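Local coordinates for protein ribosomal RNA small subunit methyltransferase E (Legionella pneumophila, PDB 5O95) that probably methylates the N3 position of a specific uridine in 16S ribosomal RNA, with S-adenosyl-L-methionine as the methyl donor, at residues R5-Y10 with E41-F46; L20-P25 with K62-V67; L81-A86 with V237-G242; L194-E199 with T229-A234. All blocks are in the same frame, centred on the assembly; numbering follows the deposited sequence.

Contact 1 of 4, residues R5-Y10 with E41-F46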
loop_
_atom_site.group_PDB
_atom_site.type_symbol
_atom_site.label_atom_id
_atom_site.label_comp_id
_atom_site.label_asym_id
_atom_site.label_seq_id
_atom_site.Cartn_x
_atom_site.Cartn_y
_atom_site.Cartn_z
ATOM N N ARG B 5 13.876 18.481 -4.671
ATOM C CA ARG B 5 12.777 18.858 -3.795
ATOM C C ARG B 5 13.320 19.267 -2.432
ATOM O O ARG B 5 14.203 18.605 -1.879
ATOM C CB ARG B 5 11.799 17.697 -3.632
ATOM C CG ARG B 5 10.549 18.083 -2.871
ATOM C CD ARG B 5 9.724 16.870 -2.532
ATOM N NE ARG B 5 8.617 17.198 -1.643
ATOM C CZ ARG B 5 7.894 16.288 -1.005
ATOM N NH1 ARG B 5 8.172 15.000 -1.161
ATOM N NH2 ARG B 5 6.900 16.660 -0.211
ATOM N N THR B 6 12.796 20.371 -1.901
ATOM C CA THR B 6 13.325 20.924 -0.663
ATOM C C THR B 6 13.022 19.983 0.499
ATOM O O THR B 6 11.898 19.499 0.648
ATOM C CB THR B 6 12.747 22.322 -0.404
ATOM O OG1 THR B 6 13.004 23.169 -1.532
ATOM C CG2 THR B 6 13.395 22.966 0.830
ATOM N N ILE B 7 14.039 19.741 1.323
ATOM C CA ILE B 7 13.884 18.943 2.531
ATOM C C ILE B 7 12.904 19.618 3.484
ATOM O O ILE B 7 13.021 20.818 3.780
ATOM C CB ILE B 7 15.266 18.754 3.173
ATOM C CG1 ILE B 7 16.152 17.872 2.285
ATOM C CG2 ILE B 7 15.141 18.191 4.577
ATOM C CD1 ILE B 7 15.647 16.461 2.137
ATOM N N ARG B 8 11.941 18.844 3.993
ATOM C CA ARG B 8 10.950 19.306 4.954
ATOM C C ARG B 8 11.238 18.724 6.331
ATOM O O ARG B 8 11.566 17.539 6.454
ATOM C CB ARG B 8 9.542 18.869 4.546
ATOM C CG ARG B 8 8.991 19.645 3.366
ATOM C CD ARG B 8 7.838 18.880 2.718
ATOM N NE ARG B 8 6.837 18.475 3.697
ATOM C CZ ARG B 8 5.941 19.292 4.250
ATOM N NH1 ARG B 8 5.898 20.607 3.920
ATOM N NH2 ARG B 8 5.098 18.826 5.143
ATOM N N ILE B 9 11.092 19.554 7.367
ATOM C CA ILE B 9 11.416 19.180 8.744
ATOM C C ILE B 9 10.317 19.724 9.648
ATOM O O ILE B 9 10.027 20.925 9.622
ATOM C CB ILE B 9 12.781 19.759 9.191
ATOM C CG1 ILE B 9 13.932 19.268 8.297
ATOM C CG2 ILE B 9 13.060 19.455 10.662
ATOM C CD1 ILE B 9 14.198 17.745 8.434
ATOM N N TYR B 10 9.724 18.863 10.466
ATOM C CA TYR B 10 8.706 19.305 11.403
ATOM C C TYR B 10 9.377 19.950 12.610
ATOM O O TYR B 10 10.233 19.332 13.258
ATOM C CB TYR B 10 7.940 18.075 11.900
ATOM C CG TYR B 10 7.029 18.330 13.067
ATOM C CD1 TYR B 10 5.900 19.137 12.952
ATOM C CD2 TYR B 10 7.313 17.772 14.312
ATOM C CE1 TYR B 10 5.055 19.357 14.032
ATOM C CE2 TYR B 10 6.477 17.985 15.408
ATOM C CZ TYR B 10 5.361 18.777 15.272
ATOM O OH TYR B 10 4.540 18.972 16.359
ATOM N N GLU B 41 22.335 25.588 2.849
ATOM C CA GLU B 41 21.288 24.787 2.239
ATOM C C GLU B 41 19.905 25.192 2.753
ATOM O O GLU B 41 19.746 25.678 3.876
ATOM C CB GLU B 41 21.538 23.298 2.492
ATOM C CG GLU B 41 22.859 22.797 1.903
ATOM C CD GLU B 41 23.039 21.292 2.063
ATOM O OE1 GLU B 41 22.085 20.542 1.774
ATOM O OE2 GLU B 41 24.134 20.870 2.492
ATOM N N GLN B 42 18.901 24.982 1.905
ATOM C CA GLN B 42 17.530 25.373 2.191
ATOM C C GLN B 42 16.767 24.254 2.886
ATOM O O GLN B 42 17.011 23.064 2.654
ATOM C CB GLN B 42 16.805 25.728 0.896
ATOM C CG GLN B 42 17.472 26.843 0.120
ATOM C CD GLN B 42 17.370 28.162 0.849
ATOM O OE1 GLN B 42 16.315 28.501 1.385
ATOM N NE2 GLN B 42 18.471 28.905 0.891
ATOM N N LEU B 43 15.803 24.655 3.715
ATOM C CA LEU B 43 14.890 23.751 4.397
ATOM C C LEU B 43 13.521 24.402 4.435
ATOM O O LEU B 43 13.400 25.625 4.492
ATOM C CB LEU B 43 15.275 23.537 5.881
ATOM C CG LEU B 43 16.542 22.784 6.260
ATOM C CD1 LEU B 43 16.789 22.865 7.759
ATOM C CD2 LEU B 43 16.397 21.340 5.833
ATOM N N THR B 44 12.491 23.576 4.433
ATOM C CA THR B 44 11.128 24.021 4.680
ATOM C C THR B 44 10.725 23.423 6.010
ATOM O O THR B 44 10.570 22.205 6.119
ATOM C CB THR B 44 10.181 23.553 3.579
ATOM O OG1 THR B 44 10.582 24.089 2.308
ATOM C CG2 THR B 44 8.744 24.005 3.891
ATOM N N LEU B 45 10.616 24.252 7.043
ATOM C CA LEU B 45 10.076 23.760 8.298
ATOM C C LEU B 45 8.562 23.860 8.243
ATOM O O LEU B 45 8.010 24.697 7.540
ATOM C CB LEU B 45 10.577 24.603 9.470
ATOM C CG LEU B 45 12.072 24.870 9.407
ATOM C CD1 LEU B 45 12.482 25.823 10.547
ATOM C CD2 LEU B 45 12.882 23.575 9.443
ATOM N N PHE B 46 7.884 22.980 8.969
ATOM C CA PHE B 46 6.457 23.158 9.165
ATOM C C PHE B 46 6.140 22.803 10.606
ATOM O O PHE B 46 6.870 22.046 11.251
ATOM C CB PHE B 46 5.623 22.334 8.172
ATOM C CG PHE B 46 5.815 20.849 8.324
ATOM C CD1 PHE B 46 6.930 20.242 7.769
ATOM C CD2 PHE B 46 4.913 20.091 9.058
ATOM C CE1 PHE B 46 7.137 18.863 7.915
ATOM C CE2 PHE B 46 5.115 18.703 9.203
ATOM C CZ PHE B 46 6.233 18.112 8.651
HETATM O O HOH W 1 16.612 21.118 0.791
#

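Contact 2 of 4, residues L20-P25 with K62-V67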
loop_
_atom_site.group_PDB
_atom_site.type_symbol
_atom_site.label_atom_id
_atom_site.label_comp_id
_atom_site.label_asym_id
_atom_site.label_seq_id
_atom_site.Cartn_x
_atom_site.Cartn_y
_atom_site.Cartn_z
ATOM N N LEU B 20 16.066 33.503 14.098
ATOM C CA LEU B 20 17.017 32.404 14.127
ATOM C C LEU B 20 16.439 31.295 14.994
ATOM O O LEU B 20 15.982 31.545 16.112
ATOM C CB LEU B 20 18.360 32.860 14.699
ATOM C CG LEU B 20 19.490 31.824 14.611
ATOM C CD1 LEU B 20 19.878 31.559 13.166
ATOM C CD2 LEU B 20 20.698 32.302 15.412
ATOM N N LEU B 21 16.446 30.075 14.469
ATOM C CA LEU B 21 15.899 28.931 15.182
ATOM C C LEU B 21 16.979 27.867 15.305
ATOM O O LEU B 21 17.501 27.390 14.290
ATOM C CB LEU B 21 14.696 28.373 14.427
ATOM C CG LEU B 21 14.123 27.069 14.976
ATOM C CD1 LEU B 21 13.606 27.273 16.392
ATOM C CD2 LEU B 21 13.030 26.561 14.049
ATOM N N GLU B 22 17.323 27.508 16.540
ATOM C CA GLU B 22 18.122 26.317 16.770
ATOM C C GLU B 22 17.192 25.116 16.703
ATOM O O GLU B 22 16.239 25.009 17.487
ATOM C CB GLU B 22 18.806 26.363 18.133
ATOM C CG GLU B 22 19.668 25.137 18.373
ATOM C CD GLU B 22 20.377 25.173 19.705
ATOM O OE1 GLU B 22 20.241 26.186 20.410
ATOM O OE2 GLU B 22 21.068 24.193 20.043
ATOM N N LEU B 23 17.439 24.226 15.752
ATOM C CA LEU B 23 16.549 23.088 15.621
ATOM C C LEU B 23 16.554 22.275 16.900
ATOM O O LEU B 23 17.541 22.260 17.639
ATOM C CB LEU B 23 16.998 22.215 14.458
ATOM C CG LEU B 23 16.924 22.893 13.095
ATOM C CD1 LEU B 23 17.346 21.867 12.039
ATOM C CD2 LEU B 23 15.522 23.402 12.811
ATOM N N SER B 24 15.428 21.588 17.163
ATOM C CA SER B 24 15.400 20.672 18.289
ATOM C C SER B 24 16.546 19.679 18.139
ATOM O O SER B 24 16.983 19.403 17.020
ATOM C CB SER B 24 14.084 19.904 18.306
ATOM O OG SER B 24 13.940 19.130 17.111
ATOM N N PRO B 25 17.059 19.137 19.247
ATOM C CA PRO B 25 18.157 18.165 19.128
ATOM C C PRO B 25 17.844 17.018 18.181
ATOM O O PRO B 25 18.717 16.598 17.411
ATOM C CB PRO B 25 18.366 17.701 20.578
ATOM C CG PRO B 25 17.977 18.923 21.387
ATOM C CD PRO B 25 16.808 19.526 20.651
ATOM N N LYS B 62 28.604 20.965 15.311
ATOM C CA LYS B 62 28.446 19.556 15.693
ATOM C C LYS B 62 27.043 19.104 15.305
ATOM O O LYS B 62 26.730 19.097 14.102
ATOM C CB LYS B 62 28.885 19.308 17.142
ATOM C CG LYS B 62 30.389 19.137 17.311
ATOM C CD LYS B 62 30.935 18.097 16.336
ATOM C CE LYS B 62 30.438 16.694 16.658
ATOM N NZ LYS B 62 31.182 16.088 17.799
ATOM N N LYS B 63 26.184 18.713 16.244
ATOM C CA LYS B 63 24.805 18.355 15.938
ATOM C C LYS B 63 23.827 19.497 16.202
ATOM O O LYS B 63 22.614 19.303 16.071
ATOM C CB LYS B 63 24.390 17.091 16.691
ATOM C CG LYS B 63 24.800 17.061 18.156
ATOM C CD LYS B 63 24.462 15.706 18.777
ATOM C CE LYS B 63 24.596 15.729 20.289
ATOM N NZ LYS B 63 23.978 14.519 20.911
ATOM N N GLN B 64 24.326 20.671 16.584
ATOM C CA GLN B 64 23.486 21.854 16.662
ATOM C C GLN B 64 23.347 22.439 15.267
ATOM O O GLN B 64 24.346 22.641 14.567
ATOM C CB GLN B 64 24.105 22.900 17.582
ATOM C CG GLN B 64 23.985 22.606 19.064
ATOM C CD GLN B 64 24.555 23.736 19.905
ATOM O OE1 GLN B 64 25.759 23.986 19.887
ATOM N NE2 GLN B 64 23.688 24.435 20.633
ATOM N N VAL B 65 22.112 22.692 14.856
ATOM C CA VAL B 65 21.822 23.321 13.572
ATOM C C VAL B 65 21.024 24.589 13.850
ATOM O O VAL B 65 19.949 24.522 14.461
ATOM C CB VAL B 65 21.044 22.383 12.640
ATOM C CG1 VAL B 65 20.802 23.072 11.303
ATOM C CG2 VAL B 65 21.808 21.065 12.435
ATOM N N PHE B 66 21.540 25.737 13.389
ATOM C CA PHE B 66 20.851 27.022 13.486
ATOM C C PHE B 66 20.359 27.444 12.103
ATOM O O PHE B 66 21.148 27.528 11.163
ATOM C CB PHE B 66 21.785 28.099 14.046
ATOM C CG PHE B 66 22.252 27.815 15.439
ATOM C CD1 PHE B 66 23.379 27.040 15.661
ATOM C CD2 PHE B 66 21.552 28.304 16.533
ATOM C CE1 PHE B 66 23.805 26.760 16.948
ATOM C CE2 PHE B 66 21.982 28.037 17.826
ATOM C CZ PHE B 66 23.102 27.262 18.031
ATOM N N VAL B 67 19.066 27.709 11.985
ATOM C CA VAL B 67 18.471 28.058 10.700
ATOM C C VAL B 67 17.867 29.449 10.783
ATOM O O VAL B 67 17.337 29.865 11.816
ATOM C CB VAL B 67 17.441 27.021 10.204
ATOM C CG1 VAL B 67 18.029 25.623 10.302
ATOM C CG2 VAL B 67 16.112 27.138 10.957
HETATM O O HOH W 2 22.587 27.297 22.050
HETATM O O HOH W 3 20.115 21.666 16.683
#

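Contact 3 of 4, residues L81-A86 with V237-G242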
loop_
_atom_site.group_PDB
_atom_site.type_symbol
_atom_site.label_atom_id
_atom_site.label_comp_id
_atom_site.label_asym_id
_atom_site.label_seq_id
_atom_site.Cartn_x
_atom_site.Cartn_y
_atom_site.Cartn_z
ATOM N N LEU B 81 -12.281 15.126 4.002
ATOM C CA LEU B 81 -12.874 13.966 4.643
ATOM C C LEU B 81 -11.923 13.521 5.748
ATOM O O LEU B 81 -10.770 13.183 5.466
ATOM C CB LEU B 81 -13.052 12.845 3.612
ATOM C CG LEU B 81 -13.506 11.496 4.153
ATOM C CD1 LEU B 81 -14.977 11.565 4.575
ATOM C CD2 LEU B 81 -13.325 10.378 3.099
ATOM N N LYS B 82 -12.382 13.567 7.005
ATOM C CA LYS B 82 -11.545 13.199 8.147
ATOM C C LYS B 82 -11.792 11.739 8.489
ATOM O O LYS B 82 -12.856 11.389 9.007
ATOM C CB LYS B 82 -11.881 14.072 9.353
ATOM C CG LYS B 82 -11.943 15.538 9.060
ATOM C CD LYS B 82 -10.672 16.026 8.444
ATOM C CE LYS B 82 -10.784 17.532 8.189
ATOM N NZ LYS B 82 -9.715 18.085 7.310
ATOM N N ILE B 83 -10.832 10.884 8.171
ATOM C CA ILE B 83 -10.957 9.451 8.420
ATOM C C ILE B 83 -10.259 9.147 9.734
ATOM O O ILE B 83 -9.109 9.552 9.939
ATOM C CB ILE B 83 -10.320 8.638 7.288
ATOM C CG1 ILE B 83 -10.916 9.058 5.933
ATOM C CG2 ILE B 83 -10.503 7.148 7.555
ATOM C CD1 ILE B 83 -10.254 8.365 4.750
ATOM N N HIS B 84 -10.954 8.448 10.621
ATOM C CA HIS B 84 -10.377 7.913 11.850
ATOM C C HIS B 84 -10.241 6.406 11.645
ATOM O O HIS B 84 -11.246 5.686 11.630
ATOM C CB HIS B 84 -11.285 8.209 13.035
ATOM C CG HIS B 84 -10.723 7.757 14.347
ATOM N ND1 HIS B 84 -11.357 7.998 15.544
ATOM C CD2 HIS B 84 -9.584 7.089 14.652
ATOM C CE1 HIS B 84 -10.635 7.499 16.533
ATOM N NE2 HIS B 84 -9.555 6.939 16.018
ATOM N N LEU B 85 -8.997 5.949 11.484
ATOM C CA LEU B 85 -8.669 4.550 11.260
ATOM C C LEU B 85 -8.400 3.886 12.597
ATOM O O LEU B 85 -7.576 4.375 13.373
ATOM C CB LEU B 85 -7.388 4.458 10.429
ATOM C CG LEU B 85 -6.862 3.022 10.318
ATOM C CD1 LEU B 85 -7.863 2.064 9.626
ATOM C CD2 LEU B 85 -5.502 3.027 9.602
ATOM N N ALA B 86 -9.079 2.764 12.849
ATOM C CA ALA B 86 -8.823 1.938 14.026
ATOM C C ALA B 86 -8.223 0.654 13.477
ATOM O O ALA B 86 -8.919 -0.117 12.812
ATOM C CB ALA B 86 -10.114 1.667 14.800
ATOM N N VAL B 237 -9.703 4.199 -1.234
ATOM C CA VAL B 237 -11.047 4.176 -1.791
ATOM C C VAL B 237 -11.918 5.230 -1.123
ATOM O O VAL B 237 -12.670 5.942 -1.791
ATOM C CB VAL B 237 -11.654 2.766 -1.675
ATOM C CG1 VAL B 237 -13.120 2.796 -2.074
ATOM C CG2 VAL B 237 -10.875 1.769 -2.524
ATOM N N LEU B 238 -11.796 5.378 0.204
ATOM C CA LEU B 238 -12.600 6.373 0.908
ATOM C C LEU B 238 -12.190 7.795 0.534
ATOM O O LEU B 238 -13.052 8.650 0.338
ATOM C CB LEU B 238 -12.477 6.170 2.422
ATOM C CG LEU B 238 -13.062 4.845 2.913
ATOM C CD1 LEU B 238 -12.748 4.677 4.402
ATOM C CD2 LEU B 238 -14.563 4.789 2.660
ATOM N N GLN B 239 -10.886 8.054 0.397
ATOM C CA GLN B 239 -10.456 9.392 -0.004
ATOM C C GLN B 239 -10.853 9.703 -1.431
ATOM O O GLN B 239 -11.112 10.859 -1.767
ATOM C CB GLN B 239 -8.949 9.542 0.131
ATOM C CG GLN B 239 -8.449 9.588 1.569
ATOM C CD GLN B 239 -8.789 10.896 2.303
ATOM O OE1 GLN B 239 -9.639 11.687 1.882
ATOM N NE2 GLN B 239 -8.116 11.098 3.428
ATOM N N ALA B 240 -10.875 8.699 -2.303
ATOM C CA ALA B 240 -11.330 8.974 -3.663
ATOM C C ALA B 240 -12.830 9.241 -3.692
ATOM O O ALA B 240 -13.291 10.173 -4.362
ATOM C CB ALA B 240 -10.956 7.791 -4.563
ATOM N N ALA B 241 -13.603 8.456 -2.937
ATOM C CA ALA B 241 -15.056 8.582 -2.960
ATOM C C ALA B 241 -15.524 9.874 -2.297
ATOM O O ALA B 241 -16.422 10.545 -2.816
ATOM C CB ALA B 241 -15.699 7.363 -2.290
ATOM N N GLY B 242 -14.913 10.257 -1.171
ATOM C CA GLY B 242 -15.434 11.382 -0.411
ATOM C C GLY B 242 -14.422 12.434 -0.014
ATOM O O GLY B 242 -14.784 13.431 0.618
#

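Contact 4 of 4, residues L194-E199 with T229-A234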
loop_
_atom_site.group_PDB
_atom_site.type_symbol
_atom_site.label_atom_id
_atom_site.label_comp_id
_atom_site.label_asym_id
_atom_site.label_seq_id
_atom_site.Cartn_x
_atom_site.Cartn_y
_atom_site.Cartn_z
ATOM N N LEU B 194 -13.337 3.967 10.556
ATOM C CA LEU B 194 -13.117 2.714 9.840
ATOM C C LEU B 194 -12.365 1.762 10.748
ATOM O O LEU B 194 -11.247 2.066 11.177
ATOM C CB LEU B 194 -12.280 2.965 8.584
ATOM C CG LEU B 194 -11.801 1.746 7.808
ATOM C CD1 LEU B 194 -12.985 1.032 7.183
ATOM C CD2 LEU B 194 -10.780 2.198 6.764
ATOM N N ILE B 195 -12.962 0.600 11.001
ATOM C CA ILE B 195 -12.345 -0.466 11.783
ATOM C C ILE B 195 -11.760 -1.492 10.822
ATOM O O ILE B 195 -12.485 -2.071 10.006
ATOM C CB ILE B 195 -13.369 -1.139 12.707
ATOM C CG1 ILE B 195 -13.889 -0.138 13.739
ATOM C CG2 ILE B 195 -12.718 -2.325 13.424
ATOM C CD1 ILE B 195 -14.943 -0.695 14.647
ATOM N N ILE B 196 -10.456 -1.726 10.927
ATOM C CA ILE B 196 -9.791 -2.837 10.251
ATOM C C ILE B 196 -9.364 -3.811 11.329
ATOM O O ILE B 196 -8.568 -3.455 12.208
ATOM C CB ILE B 196 -8.570 -2.351 9.471
ATOM C CG1 ILE B 196 -9.005 -1.197 8.574
ATOM C CG2 ILE B 196 -7.907 -3.510 8.722
ATOM C CD1 ILE B 196 -8.435 -1.227 7.245
ATOM N N GLY B 197 -9.902 -5.032 11.275
ATOM C CA GLY B 197 -9.571 -6.045 12.243
ATOM C C GLY B 197 -8.332 -6.834 11.877
ATOM O O GLY B 197 -7.664 -6.580 10.873
ATOM N N PRO B 198 -8.006 -7.817 12.710
ATOM C CA PRO B 198 -6.860 -8.682 12.429
ATOM C C PRO B 198 -7.207 -9.665 11.325
ATOM O O PRO B 198 -8.360 -9.818 10.918
ATOM C CB PRO B 198 -6.652 -9.422 13.755
ATOM C CG PRO B 198 -8.063 -9.533 14.322
ATOM C CD PRO B 198 -8.758 -8.239 13.904
ATOM N N GLU B 199 -6.174 -10.362 10.858
ATOM C CA GLU B 199 -6.364 -11.316 9.771
ATOM C C GLU B 199 -7.377 -12.391 10.127
ATOM O O GLU B 199 -8.109 -12.849 9.250
ATOM C CB GLU B 199 -5.021 -11.899 9.330
ATOM C CG GLU B 199 -4.026 -10.787 9.004
ATOM C CD GLU B 199 -3.071 -11.092 7.865
ATOM O OE1 GLU B 199 -2.708 -12.275 7.687
ATOM O OE2 GLU B 199 -2.674 -10.131 7.158
ATOM N N THR B 229 -2.338 -4.095 3.723
ATOM C CA THR B 229 -2.861 -3.709 2.419
ATOM C C THR B 229 -4.272 -3.173 2.560
ATOM O O THR B 229 -4.633 -2.180 1.917
ATOM C CB THR B 229 -2.884 -4.937 1.513
ATOM O OG1 THR B 229 -1.593 -5.539 1.488
ATOM C CG2 THR B 229 -3.260 -4.515 0.078
ATOM N N ALA B 230 -5.086 -3.835 3.376
ATOM C CA ALA B 230 -6.473 -3.446 3.562
ATOM C C ALA B 230 -6.585 -2.019 4.069
ATOM O O ALA B 230 -7.447 -1.270 3.612
ATOM C CB ALA B 230 -7.167 -4.393 4.541
ATOM N N ALA B 231 -5.777 -1.655 5.068
ATOM C CA ALA B 231 -5.790 -0.281 5.555
ATOM C C ALA B 231 -5.557 0.704 4.428
ATOM O O ALA B 231 -6.291 1.687 4.288
ATOM C CB ALA B 231 -4.725 -0.099 6.633
ATOM N N ILE B 232 -4.514 0.478 3.635
ATOM C CA ILE B 232 -4.170 1.494 2.644
ATOM C C ILE B 232 -5.155 1.468 1.475
ATOM O O ILE B 232 -5.485 2.511 0.912
ATOM C CB ILE B 232 -2.691 1.378 2.238
ATOM C CG1 ILE B 232 -1.802 1.371 3.495
ATOM C CG2 ILE B 232 -2.278 2.578 1.370
ATOM C CD1 ILE B 232 -2.224 2.379 4.620
ATOM N N THR B 233 -5.670 0.293 1.109
ATOM C CA THR B 233 -6.709 0.217 0.089
ATOM C C THR B 233 -7.990 0.914 0.539
ATOM O O THR B 233 -8.618 1.649 -0.240
ATOM C CB THR B 233 -6.989 -1.276 -0.205
ATOM O OG1 THR B 233 -5.800 -1.857 -0.772
ATOM C CG2 THR B 233 -8.175 -1.456 -1.149
ATOM N N ALA B 234 -8.399 0.705 1.789
ATOM C CA ALA B 234 -9.623 1.332 2.272
ATOM C C ALA B 234 -9.477 2.850 2.307
ATOM O O ALA B 234 -10.376 3.581 1.880
ATOM C CB ALA B 234 -9.951 0.811 3.679
#

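Contact 1 of 4, residues R5-Y10 with E41-F46
Arg8 and Phe46 stack across the parallel strand pair of the PUA-type domain's mixed sheet, in which strand 8-10 forms an edge beside strand 42-46. The tight part surrounds Phe46, contacted on both ring faces; its CG sits between the backbone N and the carbonyl carbon (chi1 63°), on the side of strand 8-10. On one face the Arg8 guanidinium lies flat, planes 10° apart, with NH2 off-centre toward the rim, 3.4 Å from Phe46 CE1: a displaced cation-pi stack. Arg8 NE is hydrogen-bonded to Glu143 O, and NH2 to Cys142 O and Asn148 OD1, which fixes the plane's rotation. On the opposite face Tyr10 CB makes an off-centre CH-pi contact, 3.7 Å from Phe46 CZ. On the face bearing Ile9 and Leu45 the contact is apolar, Ile9 CB resting 3.8 Å from Leu45 CD2. Hydrogen bonds such as Phe46 N to Ile9 O (3.0 Å) lace the strands together.

Toward the N terminus the fit slackens. Partly exposed Thr6 crosses Thr44 at about a right angle, CG2 3.4 Å from Thr44 OG1. Ile7 CG2 touches Leu43 CD2, while the CG1 branch points off. Beyond the paired residues a water bridges the backbones, accepting from Ile7 N at 3.0 Å and donating to Gln42 O at 2.7 Å.

Contact 2 of 4, residues L20-P25 with K62-V67
Leu20 brings CD1 to 3.3 Å from Val67 O, and the same methyl touches Phe66 CB. Leu21 follows as a hydrogen-bonded antiparallel pair with Val67: Leu21 N donates to Val67 O, and Val67 N returns the bond to Leu21 O, both at 2.8 Å. Its side chain turns to the apolar face, where CB touches Val67 CG2.

Glu22, on the other face, is the polar element. Its CG lies anti to the backbone N (chi1 -179°) and the rest of the chain is extended, running side by side with Phe66 in the same direction. CG lies over one face of the ring in a CH-pi contact, while CB is 3.6 Å from Phe66 CE2. At the tip, Gln64 NE2 donates to Glu22 OE2 at 2.7 Å, meeting it from above the carboxylate plane, and a water donates to OE1.

Leu23 N donates a hydrogen bond to Val65 O, and Leu23 CD1 packs on Val65 CG1 at 3.7 Å. Past this bond direct pairing gives way to a water that bridges Leu23 O (2.8 Å) and Val65 N (2.9 Å). Ser24 then N-caps helix 25-34 through a bond from Ala27 N to its OG. Such an edge ladder, leading directly into a helix, belongs to the mixed beta-sheet of the PUA domain.

Contact 3 of 4, residues L81-A86 with V237-G242
In Ile83, CG1 lies anti to the carbonyl carbon and chi2 (176°) extends CD1 straight out toward the helix, while in Gln239 the chain bends at chi2 (-72°) and folds back to meet it. The methyl therefore settles between two helix side chains: Ile83 CD1 is 3.9 Å from Leu238 CB and 3.7 Å from Gln239 NE2, and it also touches CG and CD of the glutamine, the two side chains crossing at a slant.

The polar end of Gln239 is buried and looks elsewhere for partners. OE1 is bonded to Ser79 OG, which also pairs with Leu81 N, and NE2 has a weak bond to Leu105 O. Ser79 is thus a second-shell link between the helix and the start of the strand.

Leu81 meets the helix backbone at Leu238 and Gly242 instead. Its chi1 (173°) sends CG toward the helix, anti to the backbone N. CD2 lies 3.3 Å from Leu238 O, an oxygen already accepting from Gly242 N at 2.9 Å. Leu81 CB lies 3.5 Å from Gly242 O, so this contact is made with helix backbone more than with side chains.

Within the same helix, Val237 and Ala240 pack on Ala240 and Val237 of the second subunit. A C-terminal helix that both lies on the parallel sheet and meets its dimer mate fits the SPOUT methyltransferase fold, a family known for its C-terminal trefoil knot and for dimerising through this region.

Contact 4 of 4, residues L194-E199 with T229-A234
Ile196 drives its CD1 into the helix backbone, coming to 3.3 Å from Ala231 CA, closer than ordinary carbon contact. One turn further on, Leu194 CD2 presses on Ala234 CB at 3.5 Å, also tight. Ile196 chi2 stands at -138°, away from a staggered value, consistent with a methyl squeezed into its place. Ala230, Ala231 and Ala234 present no bulk beyond CB, which allows the strand's branched side chains to approach this closely.

Strand and helix axes run nearly antiparallel (158°) at a closest approach of 9.5 Å, a helix-on-sheet layer of the SPOUT alpha/beta domain, whose cofactor loops lie at this end. Gly197, directly after Ile196, contacts S-adenosyl-L-methionine in a structure of this protein, as do Leu174 and Leu220. Leu174 touches both Ile196 and Ala230, and Leu220 touches Ala234, consistent with this layer lying behind the cofactor site.

Further out, polar bonds run within the helix and across to the second subunit. Thr229 O accepts both Thr233 N and Thr233 OG1, the hydroxyl at 2.9 Å and above the carbonyl plane. Thr229 OG1 is hydrogen-bonded to Lys101 and Glu104 of the second subunit, and Ile232 meets Ile232 of that chain.

From the N terminus, strand 8-10 opens contact 1 and strand 20-22 opens contact 2 before either has closed. Contact 1 closes at strand 42-46 and contact 2 at strand 64-74, so the two loops cross. They join both edge strands to the interior of one mixed sheet and meet where Leu45 packs on Leu21 and Val67. The chain then passes into the methyltransferase domain. Strand 82-88 opens contact 3, which closes only on helix 227-242, about 150 residues later. Contact 4 is nested inside that loop, bringing strand 191-196 to the same helix. Strands 82-88 and 191-196 are neighbours in the parallel sheet, so contacts 3 and 4 anchor the helix to adjacent strands.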